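Local coordinates for ethylbenzene dehydrogenase alpha-subunit (PDB 2IVF), which is the alpha subunit of a molybdenum enzyme of the molybdopterin oxidoreductase family, holding two pterin guanine dinucleotides, a molybdenum atom and an iron/sulfur cluster, at residues L606-P610 with M611-R615; P931-I934 with L935-G938. All coordinates share one frame; numbering follows the deposited sequence.

Interaction 1 of 2, residues L606-P610 with M611-R615. With MD1 (phosphoric acid 4-(2-amino-4-oxo-3,4,5,6,-tetrahydro-pteridin-6-yl)-2-hydroxy-3,4-dimercapto-but-3-en-yl ester guanylate ester), chain N.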
ATOM      1  N   LEU A 606     -14.975  16.247   3.695  1.00 22.59           N
ATOM      2  CA  LEU A 606     -14.654  15.449   4.863  1.00 22.85           C
ATOM      3  C   LEU A 606     -14.426  14.036   4.353  1.00 22.55           C
ATOM      4  O   LEU A 606     -15.320  13.461   3.699  1.00 22.90           O
ATOM      5  CB  LEU A 606     -15.802  15.459   5.860  1.00 22.08           C
ATOM      6  CG  LEU A 606     -15.671  14.448   7.010  1.00 23.81           C
ATOM      7  CD1 LEU A 606     -14.461  14.763   7.942  1.00 27.04           C
ATOM      8  CD2 LEU A 606     -17.020  14.443   7.784  1.00 24.83           C
ATOM      9  N   SER A 607     -13.226  13.521   4.564  1.00 22.90           N
ATOM     10  CA  SER A 607     -12.848  12.189   4.072  1.00 23.20           C
ATOM     11  C   SER A 607     -13.261  11.982   2.593  1.00 22.55           C
ATOM     12  O   SER A 607     -13.769  10.922   2.183  1.00 21.94           O
ATOM     13  CB  SER A 607     -13.408  11.096   4.979  1.00 24.12           C
ATOM     14  OG  SER A 607     -13.073  11.380   6.331  1.00 26.13           O
ATOM     15  N   GLN A 608     -12.963  13.000   1.794  1.00 22.56           N
ATOM     16  CA  GLN A 608     -13.307  12.971   0.402  1.00 22.79           C
ATOM     17  C   GLN A 608     -12.448  13.977  -0.340  1.00 22.06           C
ATOM     18  O   GLN A 608     -12.131  15.046   0.187  1.00 21.85           O
ATOM     19  CB  GLN A 608     -14.783  13.303   0.245  1.00 23.50           C
ATOM     20  CG  GLN A 608     -15.349  12.952  -1.117  1.00 23.11           C
ATOM     21  CD  GLN A 608     -15.627  14.132  -2.040  1.00 22.63           C
ATOM     22  OE1 GLN A 608     -15.547  13.957  -3.271  1.00 22.93           O
ATOM     23  NE2 GLN A 608     -15.978  15.340  -1.474  1.00 22.22           N
ATOM     24  N   ASN A 609     -12.109  13.643  -1.586  1.00 22.32           N
ATOM     25  CA  ASN A 609     -11.112  14.399  -2.358  1.00 21.63           C
ATOM     26  C   ASN A 609     -11.569  14.366  -3.814  1.00 22.40           C
ATOM     27  O   ASN A 609     -11.067  13.587  -4.568  1.00 23.54           O
ATOM     28  CB  ASN A 609      -9.763  13.669  -2.127  1.00 21.34           C
ATOM     29  CG  ASN A 609      -8.544  14.374  -2.704  1.00 20.71           C
ATOM     30  OD1 ASN A 609      -8.590  15.526  -3.120  1.00 22.39           O
ATOM     31  ND2 ASN A 609      -7.435  13.674  -2.711  1.00 19.86           N
ATOM     32  N   PRO A 610     -12.583  15.168  -4.187  1.00 22.61           N
ATOM     33  CA  PRO A 610     -13.225  15.020  -5.508  1.00 22.62           C
ATOM     34  C   PRO A 610     -12.297  15.237  -6.683  1.00 22.65           C
ATOM     35  O   PRO A 610     -12.511  14.676  -7.756  1.00 22.64           O
ATOM     36  CB  PRO A 610     -14.340  16.092  -5.507  1.00 23.27           C
ATOM     37  CG  PRO A 610     -13.977  17.078  -4.467  1.00 22.46           C
ATOM     38  CD  PRO A 610     -13.187  16.266  -3.412  1.00 23.27           C
ATOM     39  N   MET A 611     -11.256  16.058  -6.503  1.00 23.20           N
ATOM     40  CA  MET A 611     -10.357  16.314  -7.606  1.00 23.67           C
ATOM     41  C   MET A 611      -9.712  15.041  -8.171  1.00 23.87           C
ATOM     42  O   MET A 611      -9.367  15.022  -9.349  1.00 24.40           O
ATOM     43  CB  MET A 611      -9.295  17.319  -7.237  1.00 24.08           C
ATOM     44  CG  MET A 611      -9.850  18.698  -6.991  1.00 22.09           C
ATOM     45  SD  MET A 611     -10.626  19.493  -8.458  1.00 27.25           S
ATOM     46  CE  MET A 611      -9.216  19.662  -9.515  1.00 25.65           C
ATOM     47  N   ARG A 612      -9.510  13.999  -7.362  1.00 24.03           N
ATOM     48  CA  ARG A 612      -9.128  12.677  -7.942  1.00 24.01           C
ATOM     49  C   ARG A 612     -10.246  11.607  -7.910  1.00 24.29           C
ATOM     50  O   ARG A 612     -10.266  10.680  -8.732  1.00 23.89           O
ATOM     51  CB  ARG A 612      -7.868  12.100  -7.299  1.00 25.20           C
ATOM     52  CG  ARG A 612      -7.908  11.974  -5.796  1.00 24.06           C
ATOM     53  CD  ARG A 612      -7.233  10.738  -5.340  1.00 24.99           C
ATOM     54  NE  ARG A 612      -7.923   9.551  -5.818  1.00 25.73           N
ATOM     55  CZ  ARG A 612      -8.738   8.774  -5.098  1.00 27.07           C
ATOM     56  NH1 ARG A 612      -9.021   9.046  -3.819  1.00 25.29           N
ATOM     57  NH2 ARG A 612      -9.305   7.719  -5.670  1.00 27.41           N
ATOM     58  N   ARG A 613     -11.146  11.695  -6.942  1.00 24.45           N
ATOM     59  CA  ARG A 613     -12.159  10.676  -6.757  1.00 24.21           C
ATOM     60  C   ARG A 613     -13.223  10.737  -7.844  1.00 24.77           C
ATOM     61  O   ARG A 613     -13.545   9.697  -8.438  1.00 26.08           O
ATOM     62  CB  ARG A 613     -12.866  10.792  -5.413  1.00 24.21           C
ATOM     63  CG  ARG A 613     -13.892   9.669  -5.235  1.00 23.61           C
ATOM     64  CD  ARG A 613     -15.009  10.008  -4.302  1.00 23.80           C
ATOM     65  NE  ARG A 613     -14.542   9.941  -2.909  1.00 23.04           N
ATOM     66  CZ  ARG A 613     -15.371   9.889  -1.873  1.00 23.01           C
ATOM     67  NH1 ARG A 613     -16.675   9.884  -2.068  1.00 20.79           N
ATOM     68  NH2 ARG A 613     -14.906   9.829  -0.629  1.00 22.52           N
ATOM     69  N   LYS A 614     -13.777  11.912  -8.109  1.00 25.13           N
ATOM     70  CA  LYS A 614     -14.751  12.029  -9.202  1.00 24.26           C
ATOM     71  C   LYS A 614     -14.091  11.808 -10.537  1.00 23.89           C
ATOM     72  O   LYS A 614     -13.054  12.395 -10.852  1.00 24.10           O
ATOM     73  CB  LYS A 614     -15.496  13.358  -9.258  1.00 24.34           C
ATOM     74  CG  LYS A 614     -16.793  13.399  -8.460  1.00 24.07           C
ATOM     75  CD  LYS A 614     -16.568  13.089  -7.002  1.00 23.31           C
ATOM     76  CE  LYS A 614     -17.798  13.493  -6.188  1.00 24.49           C
ATOM     77  NZ  LYS A 614     -17.783  12.966  -4.781  1.00 21.75           N
ATOM     78  N   ARG A 615     -14.736  10.976 -11.332  1.00 23.10           N
ATOM     79  CA  ARG A 615     -14.283  10.727 -12.691  1.00 23.55           C
ATOM     80  C   ARG A 615     -14.497  11.991 -13.477  1.00 22.85           C
ATOM     81  O   ARG A 615     -15.615  12.544 -13.492  1.00 24.26           O
ATOM     82  CB  ARG A 615     -15.039   9.568 -13.352  1.00 23.65           C
ATOM     83  CG  ARG A 615     -14.569   8.187 -12.898  1.00 24.55           C
ATOM     84  CD  ARG A 615     -14.673   7.967 -11.396  1.00 26.22           C
ATOM     85  NE  ARG A 615     -14.366   6.576 -11.058  1.00 25.36           N
ATOM     86  CZ  ARG A 615     -14.572   6.077  -9.846  1.00 27.65           C
ATOM     87  NH1 ARG A 615     -15.066   6.866  -8.896  1.00 30.36           N
ATOM     88  NH2 ARG A 615     -14.309   4.795  -9.599  1.00 27.42           N
TER
HETATM   89  PB  MD1 N1987     -11.406   9.536  -1.125  1.00 16.59           P
HETATM   90  O3B MD1 N1987      -9.869   9.416  -0.772  1.00 15.03           O
HETATM   91  O1B MD1 N1987     -12.163   9.067   0.064  1.00 15.52           O
HETATM   92  O2B MD1 N1987     -11.735  10.792  -1.837  1.00 15.68           O
HETATM   93  O3A MD1 N1987     -11.550   8.410  -2.233  1.00 16.15           O
HETATM   94  C10 MD1 N1987     -11.879   7.039  -1.918  1.00 17.02           C
HETATM   95  C11 MD1 N1987     -11.727   6.312  -3.245  1.00 17.07           C
HETATM   96  O11 MD1 N1987     -10.274   6.147  -3.386  1.00 18.30           O
HETATM   97  C12 MD1 N1987     -12.356   4.947  -3.169  1.00 17.74           C
HETATM   98  S12 MD1 N1987     -12.748   4.215  -1.673  1.00 18.07           S
HETATM   99  C13 MD1 N1987     -12.577   4.202  -4.299  1.00 16.61           C
HETATM  100  S13 MD1 N1987     -13.230   2.647  -4.244  1.00 15.35           S
HETATM  101  C14 MD1 N1987     -12.288   4.711  -5.660  1.00 17.48           C
HETATM  102  N15 MD1 N1987     -11.343   4.012  -6.463  1.00 15.70           N
HETATM  103  C16 MD1 N1987     -10.938   4.503  -7.677  1.00 15.37           C
HETATM  104  C15 MD1 N1987     -10.113   3.700  -8.443  1.00 17.69           C
HETATM  105  O14 MD1 N1987      -9.755   2.558  -8.050  1.00 14.42           O
HETATM  106  N17 MD1 N1987      -9.676   4.269  -9.595  1.00 16.59           N
HETATM  107  C17 MD1 N1987     -10.097   5.536 -10.001  1.00 16.80           C
HETATM  108  N16 MD1 N1987      -9.627   5.977 -11.159  1.00 15.57           N
HETATM  109  N18 MD1 N1987     -10.939   6.267  -9.251  1.00 14.92           N
HETATM  110  C20 MD1 N1987     -11.360   5.761  -8.111  1.00 16.65           C
HETATM  111  N8  MD1 N1987     -12.251   6.473  -7.373  1.00 14.77           N
HETATM  112  C7  MD1 N1987     -12.740   6.089  -6.077  1.00 16.37           C
HETATM  113  PA  MD1 N1987      -8.706  10.503  -0.531  1.00 15.83           P
HETATM  114  O1A MD1 N1987      -7.693   9.799   0.312  1.00 15.08           O
HETATM  115  O2A MD1 N1987      -8.262  10.993  -1.855  1.00 17.48           O
HETATM  116  O5' MD1 N1987      -9.362  11.696   0.269  1.00 17.74           O
HETATM  117  C5' MD1 N1987      -9.694  11.436   1.629  1.00 16.74           C
HETATM  118  C4' MD1 N1987      -9.153  12.508   2.483  1.00 14.91           C
HETATM  119  O4' MD1 N1987      -9.405  12.043   3.803  1.00 17.51           O
HETATM  120  C1' MD1 N1987      -8.358  12.618   4.587  1.00 16.62           C
HETATM  121  N9  MD1 N1987      -8.153  11.973   5.891  1.00 17.49           N
HETATM  122  C4  MD1 N1987      -8.544  12.514   7.035  1.00 17.93           C
HETATM  123  N3  MD1 N1987      -9.196  13.679   7.261  1.00 16.65           N
HETATM  124  C2  MD1 N1987      -9.514  14.038   8.505  1.00 16.66           C
HETATM  125  N2  MD1 N1987     -10.183  15.198   8.741  1.00 16.03           N
HETATM  126  N1  MD1 N1987      -9.085  13.234   9.543  1.00 18.55           N
HETATM  127  C6  MD1 N1987      -8.418  12.043   9.385  1.00 15.70           C
HETATM  128  O6  MD1 N1987      -8.145  11.368  10.377  1.00 16.51           O
HETATM  129  C5  MD1 N1987      -8.138  11.652   8.067  1.00 17.73           C
HETATM  130  N7  MD1 N1987      -7.509  10.623   7.509  1.00 15.71           N
HETATM  131  C8  MD1 N1987      -7.536  10.825   6.189  1.00 16.68           C
HETATM  132  C2' MD1 N1987      -7.104  12.450   3.735  1.00 17.27           C
HETATM  133  O2' MD1 N1987      -6.055  13.397   4.054  1.00 18.21           O
HETATM  134  C3' MD1 N1987      -7.632  12.574   2.298  1.00 16.04           C
HETATM  135  O3' MD1 N1987      -7.265  13.840   1.690  1.00 15.84           O
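Asn-609 O accepts a hydrogen bond from Arg-613 N at 3.0 Å. A second comes from the backbone N of Arg-612, and from this one turn of chain the Arg-613 side chain runs along the MD1 diphosphate. Arg-613 CB lies 3.4 Å from Asn-609 O. With CG opposite the backbone N (chi1 -178°), the chain heads for the ligand, Arg-613 CG passing 3.9 Å from MD1 C7. CD skirts the amide of Gln-608, and a bend at chi3 (-76°) turns the guanidinium edge to the phosphate: Arg-613 NE hydrogen-bonds MD1 O2B at 3.1 Å and Arg-613 NH2 hydrogen-bonds MD1 O1B at 2.9 Å. NH1 is directed elsewhere, to Asp-220 and Ala-190 O. The loop joins strand 602-606 to the short helix 610-613 in the molybdopterin oxidoreductase family region; Asn-609 is the N-cap residue, its N weakly bonded to O2B. At the other phosphate, MD1 O2A takes Asn-609 ND2 at 2.9 Å and Arg-612 NH1 at 2.9 Å, amide and guanidinium planes 76° apart. The Arg-612 guanidinium also spans O3A and O11. Ser-641 and Ser-642 at Asn-609 OD1, with Asp-922 at ND2, help fix the amide's rotation. Next along the chain, Lys-614 NZ reaches back to Gln-608 OE1 (2.9 Å) from above the amide plane, while also forming salt bridges with Asp-220 and Asp-189.

Interaction 2 of 2, residues P931-I934 with L935-G938. With MD1 (phosphoric acid 4-(2-amino-4-oxo-3,4,5,6,-tetrahydro-pteridin-6-yl)-2-hydroxy-3,4-dimercapto-but-3-en-yl ester guanylate ester), chain N.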
ATOM      1  N   PRO A 931      -5.091  14.924 -13.028  1.00 22.04           N
ATOM      2  CA  PRO A 931      -4.809  13.534 -12.768  1.00 22.49           C
ATOM      3  C   PRO A 931      -5.302  12.665 -13.900  1.00 21.72           C
ATOM      4  O   PRO A 931      -6.063  13.108 -14.739  1.00 21.60           O
ATOM      5  CB  PRO A 931      -5.590  13.266 -11.483  1.00 23.29           C
ATOM      6  CG  PRO A 931      -6.817  14.084 -11.715  1.00 22.26           C
ATOM      7  CD  PRO A 931      -6.347  15.347 -12.379  1.00 22.86           C
ATOM      8  N   TYR A 932      -4.904  11.401 -13.940  1.00 21.88           N
ATOM      9  CA  TYR A 932      -5.431  10.537 -14.983  1.00 22.27           C
ATOM     10  C   TYR A 932      -6.957  10.501 -14.947  1.00 22.34           C
ATOM     11  O   TYR A 932      -7.620  10.365 -15.985  1.00 23.29           O
ATOM     12  CB  TYR A 932      -4.831   9.142 -14.878  1.00 22.06           C
ATOM     13  CG  TYR A 932      -5.650   8.026 -14.332  1.00 21.75           C
ATOM     14  CD1 TYR A 932      -5.688   7.740 -12.946  1.00 21.10           C
ATOM     15  CD2 TYR A 932      -6.251   7.133 -15.204  1.00 21.19           C
ATOM     16  CE1 TYR A 932      -6.382   6.632 -12.453  1.00 24.36           C
ATOM     17  CE2 TYR A 932      -6.952   6.025 -14.736  1.00 22.81           C
ATOM     18  CZ  TYR A 932      -7.020   5.771 -13.363  1.00 23.03           C
ATOM     19  OH  TYR A 932      -7.722   4.672 -12.955  1.00 23.46           O
ATOM     20  N   ASP A 933      -7.508  10.690 -13.762  1.00 22.55           N
ATOM     21  CA  ASP A 933      -8.975  10.677 -13.587  1.00 22.07           C
ATOM     22  C   ASP A 933      -9.716  11.714 -14.417  1.00 23.35           C
ATOM     23  O   ASP A 933     -10.930  11.550 -14.674  1.00 22.69           O
ATOM     24  CB  ASP A 933      -9.333  10.808 -12.102  1.00 22.20           C
ATOM     25  CG  ASP A 933      -8.513   9.912 -11.256  1.00 23.75           C
ATOM     26  OD1 ASP A 933      -7.341  10.255 -11.023  1.00 25.55           O
ATOM     27  OD2 ASP A 933      -9.013   8.853 -10.816  1.00 26.51           O
ATOM     28  N   ILE A 934      -9.013  12.774 -14.833  1.00 22.30           N
ATOM     29  CA  ILE A 934      -9.634  13.837 -15.580  1.00 23.46           C
ATOM     30  C   ILE A 934     -10.292  13.269 -16.834  1.00 23.25           C
ATOM     31  O   ILE A 934     -11.300  13.808 -17.303  1.00 24.53           O
ATOM     32  CB  ILE A 934      -8.640  14.973 -15.946  1.00 22.72           C
ATOM     33  CG1 ILE A 934      -9.364  16.237 -16.407  1.00 24.25           C
ATOM     34  CG2 ILE A 934      -7.649  14.563 -17.108  1.00 21.20           C
ATOM     35  CD1 ILE A 934      -8.453  17.420 -16.495  1.00 24.69           C
ATOM     36  N   LEU A 935      -9.753  12.190 -17.379  1.00 23.33           N
ATOM     37  CA  LEU A 935     -10.267  11.674 -18.677  1.00 24.88           C
ATOM     38  C   LEU A 935     -11.233  10.482 -18.569  1.00 23.70           C
ATOM     39  O   LEU A 935     -11.585   9.878 -19.584  1.00 22.61           O
ATOM     40  CB  LEU A 935      -9.111  11.369 -19.642  1.00 25.57           C
ATOM     41  CG  LEU A 935      -7.888  10.627 -19.106  1.00 25.91           C
ATOM     42  CD1 LEU A 935      -8.297   9.188 -18.864  1.00 26.20           C
ATOM     43  CD2 LEU A 935      -6.777  10.732 -20.082  1.00 27.30           C
ATOM     44  N   LEU A 936     -11.704  10.208 -17.351  1.00 22.39           N
ATOM     45  CA  LEU A 936     -12.372   8.926 -17.049  1.00 23.75           C
ATOM     46  C   LEU A 936     -13.879   8.945 -17.144  1.00 23.60           C
ATOM     47  O   LEU A 936     -14.469   7.889 -17.283  1.00 23.94           O
ATOM     48  CB  LEU A 936     -11.904   8.349 -15.722  1.00 22.15           C
ATOM     49  CG  LEU A 936     -10.415   7.945 -15.614  1.00 21.70           C
ATOM     50  CD1 LEU A 936     -10.168   7.410 -14.173  1.00 22.81           C
ATOM     51  CD2 LEU A 936      -9.906   6.866 -16.684  1.00 22.33           C
ATOM     52  N   ILE A 937     -14.451  10.152 -17.165  1.00 24.23           N
ATOM     53  CA  ILE A 937     -15.836  10.455 -17.552  1.00 24.59           C
ATOM     54  C   ILE A 937     -16.888   9.981 -16.603  1.00 24.26           C
ATOM     55  O   ILE A 937     -17.766  10.757 -16.267  1.00 26.00           O
ATOM     56  CB  ILE A 937     -16.191   9.943 -18.975  1.00 24.82           C
ATOM     57  CG1 ILE A 937     -15.202  10.467 -20.034  1.00 26.22           C
ATOM     58  CG2 ILE A 937     -17.622  10.323 -19.333  1.00 24.58           C
ATOM     59  CD1 ILE A 937     -14.814  11.834 -19.831  1.00 29.48           C
ATOM     60  N   GLY A 938     -16.869   8.693 -16.281  1.00 24.09           N
ATOM     61  CA  GLY A 938     -17.746   8.107 -15.287  1.00 24.42           C
ATOM     62  C   GLY A 938     -19.120   7.784 -15.818  1.00 24.70           C
ATOM     63  O   GLY A 938     -20.110   7.966 -15.122  1.00 25.29           O
TER
HETATM   64  PB  MD1 N1987     -11.406   9.536  -1.125  1.00 16.59           P
HETATM   65  O3B MD1 N1987      -9.869   9.416  -0.772  1.00 15.03           O
HETATM   66  O1B MD1 N1987     -12.163   9.067   0.064  1.00 15.52           O
HETATM   67  O2B MD1 N1987     -11.735  10.792  -1.837  1.00 15.68           O
HETATM   68  O3A MD1 N1987     -11.550   8.410  -2.233  1.00 16.15           O
HETATM   69  C10 MD1 N1987     -11.879   7.039  -1.918  1.00 17.02           C
HETATM   70  C11 MD1 N1987     -11.727   6.312  -3.245  1.00 17.07           C
HETATM   71  O11 MD1 N1987     -10.274   6.147  -3.386  1.00 18.30           O
HETATM   72  C12 MD1 N1987     -12.356   4.947  -3.169  1.00 17.74           C
HETATM   73  S12 MD1 N1987     -12.748   4.215  -1.673  1.00 18.07           S
HETATM   74  C13 MD1 N1987     -12.577   4.202  -4.299  1.00 16.61           C
HETATM   75  S13 MD1 N1987     -13.230   2.647  -4.244  1.00 15.35           S
HETATM   76  C14 MD1 N1987     -12.288   4.711  -5.660  1.00 17.48           C
HETATM   77  N15 MD1 N1987     -11.343   4.012  -6.463  1.00 15.70           N
HETATM   78  C16 MD1 N1987     -10.938   4.503  -7.677  1.00 15.37           C
HETATM   79  C15 MD1 N1987     -10.113   3.700  -8.443  1.00 17.69           C
HETATM   80  O14 MD1 N1987      -9.755   2.558  -8.050  1.00 14.42           O
HETATM   81  N17 MD1 N1987      -9.676   4.269  -9.595  1.00 16.59           N
HETATM   82  C17 MD1 N1987     -10.097   5.536 -10.001  1.00 16.80           C
HETATM   83  N16 MD1 N1987      -9.627   5.977 -11.159  1.00 15.57           N
HETATM   84  N18 MD1 N1987     -10.939   6.267  -9.251  1.00 14.92           N
HETATM   85  C20 MD1 N1987     -11.360   5.761  -8.111  1.00 16.65           C
HETATM   86  N8  MD1 N1987     -12.251   6.473  -7.373  1.00 14.77           N
HETATM   87  C7  MD1 N1987     -12.740   6.089  -6.077  1.00 16.37           C
HETATM   88  PA  MD1 N1987      -8.706  10.503  -0.531  1.00 15.83           P
HETATM   89  O1A MD1 N1987      -7.693   9.799   0.312  1.00 15.08           O
HETATM   90  O2A MD1 N1987      -8.262  10.993  -1.855  1.00 17.48           O
HETATM   91  O5' MD1 N1987      -9.362  11.696   0.269  1.00 17.74           O
HETATM   92  C5' MD1 N1987      -9.694  11.436   1.629  1.00 16.74           C
HETATM   93  C4' MD1 N1987      -9.153  12.508   2.483  1.00 14.91           C
HETATM   94  O4' MD1 N1987      -9.405  12.043   3.803  1.00 17.51           O
HETATM   95  C1' MD1 N1987      -8.358  12.618   4.587  1.00 16.62           C
HETATM   96  N9  MD1 N1987      -8.153  11.973   5.891  1.00 17.49           N
HETATM   97  C4  MD1 N1987      -8.544  12.514   7.035  1.00 17.93           C
HETATM   98  N3  MD1 N1987      -9.196  13.679   7.261  1.00 16.65           N
HETATM   99  C2  MD1 N1987      -9.514  14.038   8.505  1.00 16.66           C
HETATM  100  N2  MD1 N1987     -10.183  15.198   8.741  1.00 16.03           N
HETATM  101  N1  MD1 N1987      -9.085  13.234   9.543  1.00 18.55           N
HETATM  102  C6  MD1 N1987      -8.418  12.043   9.385  1.00 15.70           C
HETATM  103  O6  MD1 N1987      -8.145  11.368  10.377  1.00 16.51           O
HETATM  104  C5  MD1 N1987      -8.138  11.652   8.067  1.00 17.73           C
HETATM  105  N7  MD1 N1987      -7.509  10.623   7.509  1.00 15.71           N
HETATM  106  C8  MD1 N1987      -7.536  10.825   6.189  1.00 16.68           C
HETATM  107  C2' MD1 N1987      -7.104  12.450   3.735  1.00 17.27           C
HETATM  108  O2' MD1 N1987      -6.055  13.397   4.054  1.00 18.21           O
HETATM  109  C3' MD1 N1987      -7.632  12.574   2.298  1.00 16.04           C
HETATM  110  O3' MD1 N1987      -7.265  13.840   1.690  1.00 15.84           O
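A 3-10 turn that starts at Tyr-932, in the loop between strands 915-917 and 969-975, brings Tyr-932, Asp-933 and Leu-936 to the amino end of the MD1 pterin. Two backbone bonds close it: Leu-935 N to Tyr-932 O (3.1 Å) and Leu-936 N to Asp-933 O. Leu-936 folds back against one face of the Tyr-932 ring; its CD1 makes a CH-pi contact 3.9 Å from the ring centroid. The methyl is shifted toward the CE2-CZ bond, with Leu-936 CD1 to Tyr-932 CE2 at 3.5 Å. The same methyl reaches the ligand, Leu-936 CD1 lying 3.4 Å from MD1 N16. MD1 N16, the exocyclic amine, donates to Tyr-932 OH at 2.9 Å in a nearly straight bond (167°), and more weakly to Asp-933 OD2 at 3.0 Å, where the angle is only 125°. With CG between its backbone N and carbonyl carbon (chi1 45°), Leu-935 sets CG against Tyr-932 O. Beyond the two segments, Ile-845 of strand 843-846 touches both Tyr-932 and Leu-936. Holding the pterin amine by a hydroxyl and a carboxylate is consistent with the cofactor-binding side of the molybdopterin dinucleotide binding domain, of the double-psi beta-barrel clan.

Overall arrangement
Interactions 1 and 2 grip different parts of one MD1 molecule: residues 606-615 hold its diphosphate and, through Arg-612 and Arg-615, reach the linker and the pterin, while residues 931-938 hold the pterin's amino end. Their centres are 12 Å apart and they meet directly. Arg-612 O comes within 3.0 Å of Asp-933 OD2, a close packing approach of two oxygens and not a bond, and Arg-615 CB lies 3.6 Å from Gly-938 N. Arg-615 places its guanidinium face over MD1 N8 while Asp-966 pairs with its NE. Ser-616, directly after interaction 1, bonds to Ile-934 O and Ile-937 N of interaction 2. The molybdenum atom lies about 8 Å from the Arg-612 side chain and about 12 Å from that of Asp-933.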